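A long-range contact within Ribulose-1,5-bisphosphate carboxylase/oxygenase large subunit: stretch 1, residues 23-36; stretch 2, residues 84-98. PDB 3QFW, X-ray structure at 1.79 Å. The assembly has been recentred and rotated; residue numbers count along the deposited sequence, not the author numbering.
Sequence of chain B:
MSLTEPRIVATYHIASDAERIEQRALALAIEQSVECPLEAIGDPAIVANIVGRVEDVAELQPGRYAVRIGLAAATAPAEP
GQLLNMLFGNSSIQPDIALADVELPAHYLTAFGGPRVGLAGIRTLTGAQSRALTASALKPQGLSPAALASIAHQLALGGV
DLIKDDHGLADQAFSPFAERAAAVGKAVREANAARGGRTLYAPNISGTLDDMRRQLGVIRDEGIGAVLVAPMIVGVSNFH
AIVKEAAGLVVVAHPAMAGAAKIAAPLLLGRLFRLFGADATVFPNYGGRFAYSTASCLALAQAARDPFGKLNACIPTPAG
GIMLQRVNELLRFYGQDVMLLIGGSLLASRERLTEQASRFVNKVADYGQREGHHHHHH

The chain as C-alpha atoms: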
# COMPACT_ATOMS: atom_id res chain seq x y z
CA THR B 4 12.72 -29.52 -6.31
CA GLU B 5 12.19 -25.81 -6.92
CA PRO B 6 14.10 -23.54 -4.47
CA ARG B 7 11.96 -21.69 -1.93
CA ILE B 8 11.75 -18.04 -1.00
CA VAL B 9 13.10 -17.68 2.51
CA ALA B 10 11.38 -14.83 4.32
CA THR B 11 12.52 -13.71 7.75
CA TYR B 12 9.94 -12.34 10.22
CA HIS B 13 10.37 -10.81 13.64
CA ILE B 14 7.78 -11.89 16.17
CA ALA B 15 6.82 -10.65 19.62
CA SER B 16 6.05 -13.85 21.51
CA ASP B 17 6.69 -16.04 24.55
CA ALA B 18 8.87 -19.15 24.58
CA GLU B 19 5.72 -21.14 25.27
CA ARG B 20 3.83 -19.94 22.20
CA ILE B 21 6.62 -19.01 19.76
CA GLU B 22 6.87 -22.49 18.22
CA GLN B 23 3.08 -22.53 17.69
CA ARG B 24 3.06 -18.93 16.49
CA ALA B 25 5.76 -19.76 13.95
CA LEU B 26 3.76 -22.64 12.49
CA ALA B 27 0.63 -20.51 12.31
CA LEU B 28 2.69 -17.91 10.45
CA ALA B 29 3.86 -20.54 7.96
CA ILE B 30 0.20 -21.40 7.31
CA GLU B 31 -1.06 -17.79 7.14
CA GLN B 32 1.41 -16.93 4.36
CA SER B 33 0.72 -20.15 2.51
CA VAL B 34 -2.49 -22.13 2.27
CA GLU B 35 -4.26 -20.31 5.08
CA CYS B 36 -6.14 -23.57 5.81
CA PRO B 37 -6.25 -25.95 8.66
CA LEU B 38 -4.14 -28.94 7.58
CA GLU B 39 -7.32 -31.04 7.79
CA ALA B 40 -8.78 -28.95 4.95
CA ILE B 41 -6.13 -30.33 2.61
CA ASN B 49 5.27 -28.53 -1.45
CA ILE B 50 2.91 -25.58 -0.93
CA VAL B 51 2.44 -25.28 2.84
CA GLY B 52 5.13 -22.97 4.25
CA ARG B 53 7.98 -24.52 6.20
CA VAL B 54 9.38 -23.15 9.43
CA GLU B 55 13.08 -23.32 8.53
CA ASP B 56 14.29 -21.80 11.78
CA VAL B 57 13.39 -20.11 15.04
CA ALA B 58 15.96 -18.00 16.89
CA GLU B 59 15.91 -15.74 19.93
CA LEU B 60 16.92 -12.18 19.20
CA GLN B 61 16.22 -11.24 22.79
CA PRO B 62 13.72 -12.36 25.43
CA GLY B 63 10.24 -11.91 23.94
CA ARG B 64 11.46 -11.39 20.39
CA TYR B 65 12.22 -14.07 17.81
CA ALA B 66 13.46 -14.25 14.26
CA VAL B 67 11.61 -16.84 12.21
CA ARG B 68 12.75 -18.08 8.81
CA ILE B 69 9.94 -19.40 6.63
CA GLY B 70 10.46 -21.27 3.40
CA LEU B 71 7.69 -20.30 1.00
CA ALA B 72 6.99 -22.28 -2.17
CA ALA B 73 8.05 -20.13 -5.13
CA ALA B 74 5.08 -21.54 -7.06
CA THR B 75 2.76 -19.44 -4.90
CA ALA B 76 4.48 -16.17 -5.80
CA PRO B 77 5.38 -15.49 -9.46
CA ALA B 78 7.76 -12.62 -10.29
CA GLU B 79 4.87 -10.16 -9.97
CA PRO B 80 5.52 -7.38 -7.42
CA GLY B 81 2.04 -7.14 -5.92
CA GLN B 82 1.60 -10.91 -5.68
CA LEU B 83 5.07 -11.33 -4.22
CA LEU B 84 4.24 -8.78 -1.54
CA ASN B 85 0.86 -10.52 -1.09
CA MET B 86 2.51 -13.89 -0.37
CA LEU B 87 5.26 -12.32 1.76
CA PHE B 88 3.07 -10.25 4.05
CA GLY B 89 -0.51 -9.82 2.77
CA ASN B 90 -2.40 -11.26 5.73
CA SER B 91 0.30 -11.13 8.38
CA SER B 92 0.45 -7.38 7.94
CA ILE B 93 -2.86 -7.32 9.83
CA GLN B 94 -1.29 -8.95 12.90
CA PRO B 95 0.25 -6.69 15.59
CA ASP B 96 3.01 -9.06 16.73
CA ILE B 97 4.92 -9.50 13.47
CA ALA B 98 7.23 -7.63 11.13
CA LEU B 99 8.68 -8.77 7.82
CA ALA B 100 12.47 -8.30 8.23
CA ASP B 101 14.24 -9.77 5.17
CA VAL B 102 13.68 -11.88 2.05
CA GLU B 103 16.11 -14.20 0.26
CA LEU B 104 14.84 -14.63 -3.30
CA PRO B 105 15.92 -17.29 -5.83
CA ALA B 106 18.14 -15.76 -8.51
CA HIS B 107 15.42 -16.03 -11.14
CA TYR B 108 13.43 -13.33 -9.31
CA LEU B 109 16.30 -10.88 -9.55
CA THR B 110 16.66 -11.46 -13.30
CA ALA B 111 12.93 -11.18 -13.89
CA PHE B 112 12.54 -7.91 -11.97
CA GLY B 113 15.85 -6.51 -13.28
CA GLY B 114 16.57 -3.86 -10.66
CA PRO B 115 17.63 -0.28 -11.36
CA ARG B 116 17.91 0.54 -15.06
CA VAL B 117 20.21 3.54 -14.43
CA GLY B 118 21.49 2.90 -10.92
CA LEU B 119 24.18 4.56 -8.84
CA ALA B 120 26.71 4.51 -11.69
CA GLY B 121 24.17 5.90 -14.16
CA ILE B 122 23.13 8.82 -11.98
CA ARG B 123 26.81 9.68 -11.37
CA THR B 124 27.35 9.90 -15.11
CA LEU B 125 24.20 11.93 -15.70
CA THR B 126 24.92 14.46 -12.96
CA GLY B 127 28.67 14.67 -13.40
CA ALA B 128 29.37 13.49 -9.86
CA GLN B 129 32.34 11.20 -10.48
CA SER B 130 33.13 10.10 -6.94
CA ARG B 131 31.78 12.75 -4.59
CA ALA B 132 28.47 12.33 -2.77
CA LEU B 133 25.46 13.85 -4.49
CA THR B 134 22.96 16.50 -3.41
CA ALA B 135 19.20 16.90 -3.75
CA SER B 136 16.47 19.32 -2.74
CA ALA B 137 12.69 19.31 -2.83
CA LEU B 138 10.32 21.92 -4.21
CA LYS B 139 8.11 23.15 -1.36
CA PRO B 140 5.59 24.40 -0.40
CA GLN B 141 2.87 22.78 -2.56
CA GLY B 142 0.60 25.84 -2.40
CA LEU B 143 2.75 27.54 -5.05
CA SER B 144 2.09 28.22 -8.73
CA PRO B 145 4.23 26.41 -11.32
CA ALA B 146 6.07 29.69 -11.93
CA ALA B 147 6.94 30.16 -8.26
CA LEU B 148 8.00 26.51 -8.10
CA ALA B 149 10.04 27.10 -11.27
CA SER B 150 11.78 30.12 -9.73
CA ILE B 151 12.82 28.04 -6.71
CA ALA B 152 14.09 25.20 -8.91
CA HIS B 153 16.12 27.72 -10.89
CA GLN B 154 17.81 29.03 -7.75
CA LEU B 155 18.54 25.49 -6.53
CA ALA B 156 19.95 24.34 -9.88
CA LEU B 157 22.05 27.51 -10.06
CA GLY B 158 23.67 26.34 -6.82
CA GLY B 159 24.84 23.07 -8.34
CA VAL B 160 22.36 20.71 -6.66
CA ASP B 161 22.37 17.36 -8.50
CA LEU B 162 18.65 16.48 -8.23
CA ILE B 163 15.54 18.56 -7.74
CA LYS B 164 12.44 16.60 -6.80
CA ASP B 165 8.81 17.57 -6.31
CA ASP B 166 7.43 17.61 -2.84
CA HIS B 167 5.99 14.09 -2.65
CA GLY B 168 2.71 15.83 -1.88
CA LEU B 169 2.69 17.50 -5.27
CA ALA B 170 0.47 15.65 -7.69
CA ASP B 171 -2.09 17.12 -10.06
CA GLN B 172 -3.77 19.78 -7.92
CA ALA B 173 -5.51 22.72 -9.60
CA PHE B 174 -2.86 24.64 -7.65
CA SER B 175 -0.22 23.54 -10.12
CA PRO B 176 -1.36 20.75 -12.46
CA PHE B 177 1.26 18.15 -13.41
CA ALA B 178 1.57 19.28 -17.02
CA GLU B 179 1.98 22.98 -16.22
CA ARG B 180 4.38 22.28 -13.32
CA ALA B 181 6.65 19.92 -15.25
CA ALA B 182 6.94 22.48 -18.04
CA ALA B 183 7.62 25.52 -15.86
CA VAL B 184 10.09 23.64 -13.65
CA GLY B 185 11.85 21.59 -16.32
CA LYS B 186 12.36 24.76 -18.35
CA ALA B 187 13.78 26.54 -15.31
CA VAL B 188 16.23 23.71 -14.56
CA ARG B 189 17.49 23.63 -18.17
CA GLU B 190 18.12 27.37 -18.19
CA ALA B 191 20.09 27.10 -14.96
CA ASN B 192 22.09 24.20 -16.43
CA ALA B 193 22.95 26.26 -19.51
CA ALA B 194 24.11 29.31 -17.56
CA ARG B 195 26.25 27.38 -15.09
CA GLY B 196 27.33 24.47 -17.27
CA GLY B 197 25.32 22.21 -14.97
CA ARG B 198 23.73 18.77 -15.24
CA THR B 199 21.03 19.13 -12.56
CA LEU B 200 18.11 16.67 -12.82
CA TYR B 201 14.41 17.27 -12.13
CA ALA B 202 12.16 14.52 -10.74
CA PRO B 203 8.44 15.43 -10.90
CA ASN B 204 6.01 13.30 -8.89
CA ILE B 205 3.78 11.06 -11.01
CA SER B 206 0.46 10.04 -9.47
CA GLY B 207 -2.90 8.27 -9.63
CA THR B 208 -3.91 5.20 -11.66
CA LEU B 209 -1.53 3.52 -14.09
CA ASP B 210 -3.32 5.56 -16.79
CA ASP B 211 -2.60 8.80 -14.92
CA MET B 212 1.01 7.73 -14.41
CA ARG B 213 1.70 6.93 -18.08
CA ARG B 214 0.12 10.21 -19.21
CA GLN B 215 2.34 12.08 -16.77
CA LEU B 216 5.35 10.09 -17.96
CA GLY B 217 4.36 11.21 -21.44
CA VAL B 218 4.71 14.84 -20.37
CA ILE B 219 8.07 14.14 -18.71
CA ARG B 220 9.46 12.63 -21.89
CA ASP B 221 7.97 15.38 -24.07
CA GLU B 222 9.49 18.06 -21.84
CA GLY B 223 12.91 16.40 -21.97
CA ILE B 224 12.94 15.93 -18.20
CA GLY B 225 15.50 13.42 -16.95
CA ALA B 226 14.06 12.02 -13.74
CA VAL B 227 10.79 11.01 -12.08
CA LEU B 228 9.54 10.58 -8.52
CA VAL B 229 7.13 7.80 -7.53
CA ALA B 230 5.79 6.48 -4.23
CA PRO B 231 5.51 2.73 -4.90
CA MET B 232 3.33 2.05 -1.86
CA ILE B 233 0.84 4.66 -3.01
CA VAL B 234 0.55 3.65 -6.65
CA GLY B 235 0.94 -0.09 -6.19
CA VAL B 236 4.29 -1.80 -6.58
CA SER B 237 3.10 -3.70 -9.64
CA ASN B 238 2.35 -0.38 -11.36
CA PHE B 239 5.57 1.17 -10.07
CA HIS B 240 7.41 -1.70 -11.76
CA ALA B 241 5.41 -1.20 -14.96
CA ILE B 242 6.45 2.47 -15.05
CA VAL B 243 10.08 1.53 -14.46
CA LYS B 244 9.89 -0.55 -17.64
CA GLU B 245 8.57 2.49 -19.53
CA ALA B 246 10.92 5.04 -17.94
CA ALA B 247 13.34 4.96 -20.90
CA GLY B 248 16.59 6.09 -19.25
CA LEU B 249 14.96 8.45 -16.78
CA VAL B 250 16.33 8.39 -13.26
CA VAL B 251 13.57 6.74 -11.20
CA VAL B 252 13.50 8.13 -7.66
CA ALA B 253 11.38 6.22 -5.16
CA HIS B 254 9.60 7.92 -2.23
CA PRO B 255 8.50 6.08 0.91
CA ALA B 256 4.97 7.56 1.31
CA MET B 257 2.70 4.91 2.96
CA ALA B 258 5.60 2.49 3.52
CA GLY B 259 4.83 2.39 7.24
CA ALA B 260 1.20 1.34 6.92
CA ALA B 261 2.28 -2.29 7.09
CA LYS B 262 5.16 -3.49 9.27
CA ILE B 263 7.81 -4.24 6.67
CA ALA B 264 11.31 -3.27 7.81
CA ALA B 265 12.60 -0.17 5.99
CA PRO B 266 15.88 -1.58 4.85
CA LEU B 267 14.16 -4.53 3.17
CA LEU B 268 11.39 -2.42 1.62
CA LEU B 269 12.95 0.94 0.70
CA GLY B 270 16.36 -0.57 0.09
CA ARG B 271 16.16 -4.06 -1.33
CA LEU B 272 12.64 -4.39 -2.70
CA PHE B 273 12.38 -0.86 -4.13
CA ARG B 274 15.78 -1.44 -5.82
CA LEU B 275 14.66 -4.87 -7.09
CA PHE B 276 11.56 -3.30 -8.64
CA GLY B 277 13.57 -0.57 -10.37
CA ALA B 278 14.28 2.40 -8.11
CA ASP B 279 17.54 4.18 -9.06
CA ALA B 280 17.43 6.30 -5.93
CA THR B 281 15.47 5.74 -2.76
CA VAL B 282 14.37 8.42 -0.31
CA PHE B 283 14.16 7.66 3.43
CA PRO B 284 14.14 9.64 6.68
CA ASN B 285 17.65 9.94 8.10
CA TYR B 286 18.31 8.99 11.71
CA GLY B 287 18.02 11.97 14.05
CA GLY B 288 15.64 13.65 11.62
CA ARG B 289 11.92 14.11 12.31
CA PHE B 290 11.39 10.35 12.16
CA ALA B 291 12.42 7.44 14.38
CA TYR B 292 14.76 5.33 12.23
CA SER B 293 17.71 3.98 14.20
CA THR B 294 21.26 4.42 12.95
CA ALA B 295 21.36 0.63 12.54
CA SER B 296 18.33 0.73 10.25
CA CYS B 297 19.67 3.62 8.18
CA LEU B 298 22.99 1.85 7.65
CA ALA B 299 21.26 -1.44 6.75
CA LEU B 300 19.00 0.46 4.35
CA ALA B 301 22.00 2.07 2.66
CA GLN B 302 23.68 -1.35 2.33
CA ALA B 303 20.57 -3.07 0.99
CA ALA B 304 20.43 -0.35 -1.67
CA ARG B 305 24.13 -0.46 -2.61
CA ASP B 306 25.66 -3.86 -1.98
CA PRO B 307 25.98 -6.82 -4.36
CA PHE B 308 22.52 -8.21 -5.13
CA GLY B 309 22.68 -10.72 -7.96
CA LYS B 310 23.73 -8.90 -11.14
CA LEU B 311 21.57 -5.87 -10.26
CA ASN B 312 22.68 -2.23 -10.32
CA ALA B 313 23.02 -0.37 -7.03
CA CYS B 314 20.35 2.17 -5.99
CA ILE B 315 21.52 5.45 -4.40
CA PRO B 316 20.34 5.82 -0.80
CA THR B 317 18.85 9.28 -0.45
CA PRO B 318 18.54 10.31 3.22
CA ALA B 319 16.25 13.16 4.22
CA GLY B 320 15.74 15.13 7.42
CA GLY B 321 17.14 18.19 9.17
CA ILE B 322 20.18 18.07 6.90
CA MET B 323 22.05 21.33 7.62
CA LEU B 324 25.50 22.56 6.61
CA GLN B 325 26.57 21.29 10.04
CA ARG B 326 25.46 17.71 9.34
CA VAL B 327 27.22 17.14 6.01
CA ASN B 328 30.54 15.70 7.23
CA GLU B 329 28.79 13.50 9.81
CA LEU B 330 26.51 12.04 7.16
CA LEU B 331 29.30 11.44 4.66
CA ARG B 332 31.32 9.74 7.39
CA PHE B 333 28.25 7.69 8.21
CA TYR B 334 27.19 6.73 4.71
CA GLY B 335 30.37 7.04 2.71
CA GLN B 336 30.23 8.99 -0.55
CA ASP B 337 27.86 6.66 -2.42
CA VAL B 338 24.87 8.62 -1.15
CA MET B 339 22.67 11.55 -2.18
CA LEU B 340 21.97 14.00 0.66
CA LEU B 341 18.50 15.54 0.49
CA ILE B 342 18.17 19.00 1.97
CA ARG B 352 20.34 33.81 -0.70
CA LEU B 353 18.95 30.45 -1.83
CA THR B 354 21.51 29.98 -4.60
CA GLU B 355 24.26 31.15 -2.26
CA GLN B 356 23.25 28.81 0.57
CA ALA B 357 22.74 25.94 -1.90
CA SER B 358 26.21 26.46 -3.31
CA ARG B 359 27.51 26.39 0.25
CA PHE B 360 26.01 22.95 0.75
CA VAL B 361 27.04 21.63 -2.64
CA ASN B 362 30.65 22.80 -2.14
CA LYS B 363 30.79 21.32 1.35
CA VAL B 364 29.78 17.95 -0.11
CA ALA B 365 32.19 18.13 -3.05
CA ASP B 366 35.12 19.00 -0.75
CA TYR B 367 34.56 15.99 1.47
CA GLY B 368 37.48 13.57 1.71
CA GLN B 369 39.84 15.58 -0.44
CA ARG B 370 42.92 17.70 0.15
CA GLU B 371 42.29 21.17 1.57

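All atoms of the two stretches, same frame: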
# COMPACT_ATOMS: atom_id res chain seq x y z
N GLN B 23 4.43 -22.52 18.25
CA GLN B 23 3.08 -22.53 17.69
C GLN B 23 2.83 -21.33 16.78
O GLN B 23 2.32 -21.46 15.67
CB GLN B 23 2.04 -22.54 18.83
CG GLN B 23 0.60 -22.28 18.38
CD GLN B 23 -0.38 -22.19 19.55
OE1 GLN B 23 -0.17 -21.43 20.50
NE2 GLN B 23 -1.45 -22.97 19.48
N ARG B 24 3.19 -20.15 17.27
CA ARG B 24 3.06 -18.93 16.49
C ARG B 24 3.80 -19.04 15.16
O ARG B 24 3.30 -18.61 14.12
CB ARG B 24 3.58 -17.73 17.27
CG ARG B 24 3.42 -16.42 16.53
CD ARG B 24 1.94 -16.11 16.29
NE ARG B 24 1.78 -14.84 15.58
CZ ARG B 24 1.84 -14.71 14.26
NH1 ARG B 24 2.08 -15.77 13.49
NH2 ARG B 24 1.68 -13.52 13.71
N ALA B 25 4.99 -19.64 15.18
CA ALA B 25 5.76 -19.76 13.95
C ALA B 25 5.05 -20.65 12.93
O ALA B 25 5.02 -20.33 11.75
CB ALA B 25 7.17 -20.27 14.24
N LEU B 26 4.46 -21.75 13.39
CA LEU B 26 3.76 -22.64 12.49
C LEU B 26 2.54 -21.94 11.89
O LEU B 26 2.28 -22.03 10.69
CB LEU B 26 3.29 -23.90 13.23
CG LEU B 26 2.97 -25.10 12.33
CD1 LEU B 26 4.25 -25.66 11.74
CD2 LEU B 26 2.22 -26.17 13.12
N ALA B 27 1.80 -21.24 12.75
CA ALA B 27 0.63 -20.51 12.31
C ALA B 27 0.99 -19.47 11.24
O ALA B 27 0.24 -19.25 10.29
CB ALA B 27 -0.06 -19.84 13.50
N LEU B 28 2.15 -18.84 11.43
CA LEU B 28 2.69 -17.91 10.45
C LEU B 28 2.96 -18.61 9.11
O LEU B 28 2.61 -18.09 8.05
CB LEU B 28 3.96 -17.25 10.98
CG LEU B 28 4.87 -16.59 9.94
CD1 LEU B 28 4.15 -15.48 9.20
CD2 LEU B 28 6.15 -16.07 10.59
N ALA B 29 3.59 -19.78 9.17
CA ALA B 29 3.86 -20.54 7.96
C ALA B 29 2.58 -20.80 7.17
O ALA B 29 2.56 -20.67 5.94
CB ALA B 29 4.58 -21.85 8.28
N ILE B 30 1.52 -21.17 7.89
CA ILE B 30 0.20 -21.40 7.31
C ILE B 30 -0.41 -20.12 6.73
O ILE B 30 -0.84 -20.10 5.58
CB ILE B 30 -0.79 -21.99 8.34
CG1 ILE B 30 -0.26 -23.30 8.93
CG2 ILE B 30 -2.14 -22.22 7.71
CD1 ILE B 30 -0.09 -24.38 7.91
N GLU B 31 -0.46 -19.07 7.54
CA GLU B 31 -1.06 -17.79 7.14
C GLU B 31 -0.53 -17.27 5.81
O GLU B 31 -1.28 -16.70 5.01
CB GLU B 31 -0.84 -16.72 8.22
CG GLU B 31 -1.59 -16.96 9.51
CD GLU B 31 -2.96 -16.31 9.54
OE1 GLU B 31 -3.53 -16.02 8.46
OE2 GLU B 31 -3.48 -16.08 10.65
N GLN B 32 0.77 -17.45 5.57
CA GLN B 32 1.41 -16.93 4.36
C GLN B 32 1.56 -18.02 3.31
O GLN B 32 2.39 -17.94 2.41
CB GLN B 32 2.77 -16.32 4.69
CG GLN B 32 2.68 -15.11 5.61
CD GLN B 32 1.65 -14.09 5.14
OE1 GLN B 32 0.96 -13.48 5.95
NE2 GLN B 32 1.57 -13.88 3.83
N SER B 33 0.72 -19.05 3.44
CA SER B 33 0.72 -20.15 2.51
C SER B 33 -0.70 -20.50 2.09
O SER B 33 -1.34 -19.80 1.30
CB SER B 33 1.36 -21.38 3.16
OG SER B 33 1.57 -22.38 2.20
N VAL B 34 -1.19 -21.60 2.64
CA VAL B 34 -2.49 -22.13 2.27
C VAL B 34 -3.60 -21.46 3.05
O VAL B 34 -4.74 -21.39 2.58
CB VAL B 34 -2.54 -23.62 2.52
CG1 VAL B 34 -1.56 -24.33 1.60
CG2 VAL B 34 -2.23 -23.92 3.98
N GLU B 35 -3.28 -20.99 4.25
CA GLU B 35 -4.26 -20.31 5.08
C GLU B 35 -5.46 -21.25 5.28
O GLU B 35 -6.62 -20.85 5.17
CB GLU B 35 -4.66 -18.99 4.42
CG GLU B 35 -5.73 -18.18 5.16
CD GLU B 35 -6.15 -16.95 4.37
OE1 GLU B 35 -5.47 -16.62 3.38
OE2 GLU B 35 -7.17 -16.32 4.74
N CYS B 36 -5.15 -22.52 5.55
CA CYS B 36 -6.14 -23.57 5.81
C CYS B 36 -5.76 -24.26 7.10
O CYS B 36 -4.60 -24.26 7.49
CB CYS B 36 -6.06 -24.67 4.75
SG CYS B 36 -6.45 -24.24 3.07
N LEU B 84 4.54 -9.43 -2.80
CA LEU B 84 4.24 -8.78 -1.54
C LEU B 84 3.07 -9.50 -0.85
O LEU B 84 3.12 -9.81 0.36
CB LEU B 84 3.92 -7.31 -1.80
CG LEU B 84 4.29 -6.26 -0.75
CD1 LEU B 84 5.25 -6.84 0.27
CD2 LEU B 84 4.89 -5.02 -1.42
N ASN B 85 2.01 -9.77 -1.60
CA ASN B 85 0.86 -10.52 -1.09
C ASN B 85 1.29 -11.80 -0.35
O ASN B 85 0.93 -12.01 0.80
CB ASN B 85 -0.11 -10.84 -2.23
CG ASN B 85 -1.47 -11.32 -1.75
OD1 ASN B 85 -1.92 -11.01 -0.64
ND2 ASN B 85 -2.15 -12.09 -2.59
N MET B 86 2.09 -12.64 -1.00
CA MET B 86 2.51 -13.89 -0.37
C MET B 86 3.50 -13.66 0.78
O MET B 86 3.52 -14.42 1.75
CB MET B 86 3.08 -14.88 -1.40
CG MET B 86 2.04 -15.60 -2.30
SD MET B 86 0.37 -15.93 -1.64
CE MET B 86 -0.51 -14.57 -2.35
N LEU B 87 4.32 -12.60 0.69
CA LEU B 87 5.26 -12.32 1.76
C LEU B 87 4.59 -11.82 3.02
O LEU B 87 4.97 -12.22 4.13
CB LEU B 87 6.33 -11.30 1.32
CG LEU B 87 7.31 -11.79 0.28
CD1 LEU B 87 8.19 -10.63 -0.18
CD2 LEU B 87 8.16 -12.93 0.85
N PHE B 88 3.60 -10.94 2.88
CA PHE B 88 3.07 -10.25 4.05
C PHE B 88 1.61 -9.81 3.98
O PHE B 88 1.15 -9.07 4.85
CB PHE B 88 3.91 -9.01 4.33
CG PHE B 88 3.92 -8.60 5.78
CD1 PHE B 88 4.02 -9.55 6.78
CD2 PHE B 88 3.85 -7.26 6.12
CE1 PHE B 88 4.04 -9.18 8.12
CE2 PHE B 88 3.87 -6.87 7.46
CZ PHE B 88 3.96 -7.83 8.45
N GLY B 89 0.88 -10.24 2.95
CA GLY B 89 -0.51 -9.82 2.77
C GLY B 89 -1.37 -9.87 4.02
O GLY B 89 -1.86 -8.84 4.51
N ASN B 90 -1.58 -11.07 4.54
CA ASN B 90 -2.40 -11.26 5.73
C ASN B 90 -1.69 -10.96 7.04
O ASN B 90 -2.30 -10.43 7.96
CB ASN B 90 -2.96 -12.69 5.78
CG ASN B 90 -4.19 -12.86 4.92
OD1 ASN B 90 -4.82 -11.87 4.52
ND2 ASN B 90 -4.56 -14.11 4.64
N SER B 91 -0.40 -11.29 7.12
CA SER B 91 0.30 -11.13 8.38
C SER B 91 0.45 -9.66 8.71
O SER B 91 0.66 -9.28 9.87
CB SER B 91 1.66 -11.84 8.36
OG SER B 91 1.47 -13.24 8.45
N SER B 92 0.32 -8.81 7.70
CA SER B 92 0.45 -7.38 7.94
C SER B 92 -0.65 -6.92 8.89
O SER B 92 -0.50 -5.90 9.57
CB SER B 92 0.41 -6.59 6.64
OG SER B 92 -0.90 -6.51 6.11
N ILE B 93 -1.74 -7.68 8.97
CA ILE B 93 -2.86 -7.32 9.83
C ILE B 93 -2.59 -7.66 11.30
O ILE B 93 -3.24 -7.14 12.20
CB ILE B 93 -4.16 -8.00 9.38
CG1 ILE B 93 -4.40 -7.76 7.88
CG2 ILE B 93 -5.34 -7.50 10.21
CD1 ILE B 93 -4.86 -6.37 7.56
N GLN B 94 -1.62 -8.54 11.54
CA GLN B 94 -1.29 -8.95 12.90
C GLN B 94 -0.41 -7.88 13.54
O GLN B 94 0.35 -7.22 12.84
CB GLN B 94 -0.57 -10.30 12.89
CG GLN B 94 -1.39 -11.44 12.31
CD GLN B 94 -2.34 -12.04 13.32
OE1 GLN B 94 -2.71 -11.39 14.30
NE2 GLN B 94 -2.74 -13.29 13.09
N PRO B 95 -0.51 -7.72 14.86
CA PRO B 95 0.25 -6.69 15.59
C PRO B 95 1.59 -7.18 16.14
O PRO B 95 2.38 -6.37 16.62
CB PRO B 95 -0.69 -6.36 16.76
CG PRO B 95 -1.34 -7.66 17.05
CD PRO B 95 -1.55 -8.33 15.71
N ASP B 96 1.84 -8.48 16.08
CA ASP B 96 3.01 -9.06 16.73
C ASP B 96 4.11 -9.49 15.74
O ASP B 96 5.02 -10.22 16.11
CB ASP B 96 2.59 -10.25 17.60
CG ASP B 96 1.96 -11.38 16.78
OD1 ASP B 96 1.66 -11.15 15.59
OD2 ASP B 96 1.75 -12.48 17.34
N ILE B 97 4.02 -9.02 14.51
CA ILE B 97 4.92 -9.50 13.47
C ILE B 97 5.41 -8.39 12.55
O ILE B 97 4.67 -7.45 12.24
CB ILE B 97 4.26 -10.62 12.63
CG1 ILE B 97 5.24 -11.16 11.58
CG2 ILE B 97 2.98 -10.12 11.98
CD1 ILE B 97 4.72 -12.36 10.81
N ALA B 98 6.66 -8.51 12.13
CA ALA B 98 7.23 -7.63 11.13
C ALA B 98 7.98 -8.48 10.12
O ALA B 98 8.59 -9.48 10.48
CB ALA B 98 8.18 -6.62 11.77

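How does Gln32, which has the largest covered area in this contact, engage the other stretch? It is the first residue past its helix to leave helical phi/psi, and its CA-to-CB bond points sideways, yet the amide at the end of the side chain comes nearer. Its two polar atoms play different parts. NE2 of Gln32 donates to O of Met86 at 2.9 Å, while OE1 of Gln32 accepts from Ser91 twice, from N at 2.8 Å and from OG at 2.6 Å. One amide thus ties the helix around Met86 to the start of the 3-10 segment.

What holds Arg24 at the other end of the contact? A salt bridge with Asp96: NE of Arg24 lies 2.9 Å from OD2 of Asp96, and NH2 of Arg24 lies 3.0 Å from OD1 of Asp96. Both hydrogen bonds are nearly straight, at 165°, so the carboxylate meets the guanidinium edge with both oxygens. One turn along the helix, CD1 of Leu28 packs 3.6 Å from CD1 of Ile97, an apolar contact between the two polar sites.

Where does Asn90 fit? Its CA-to-CB bond points toward the first stretch, and its ND2 lies 3.0 Å from OE1 of Glu35, beyond the end of the helix.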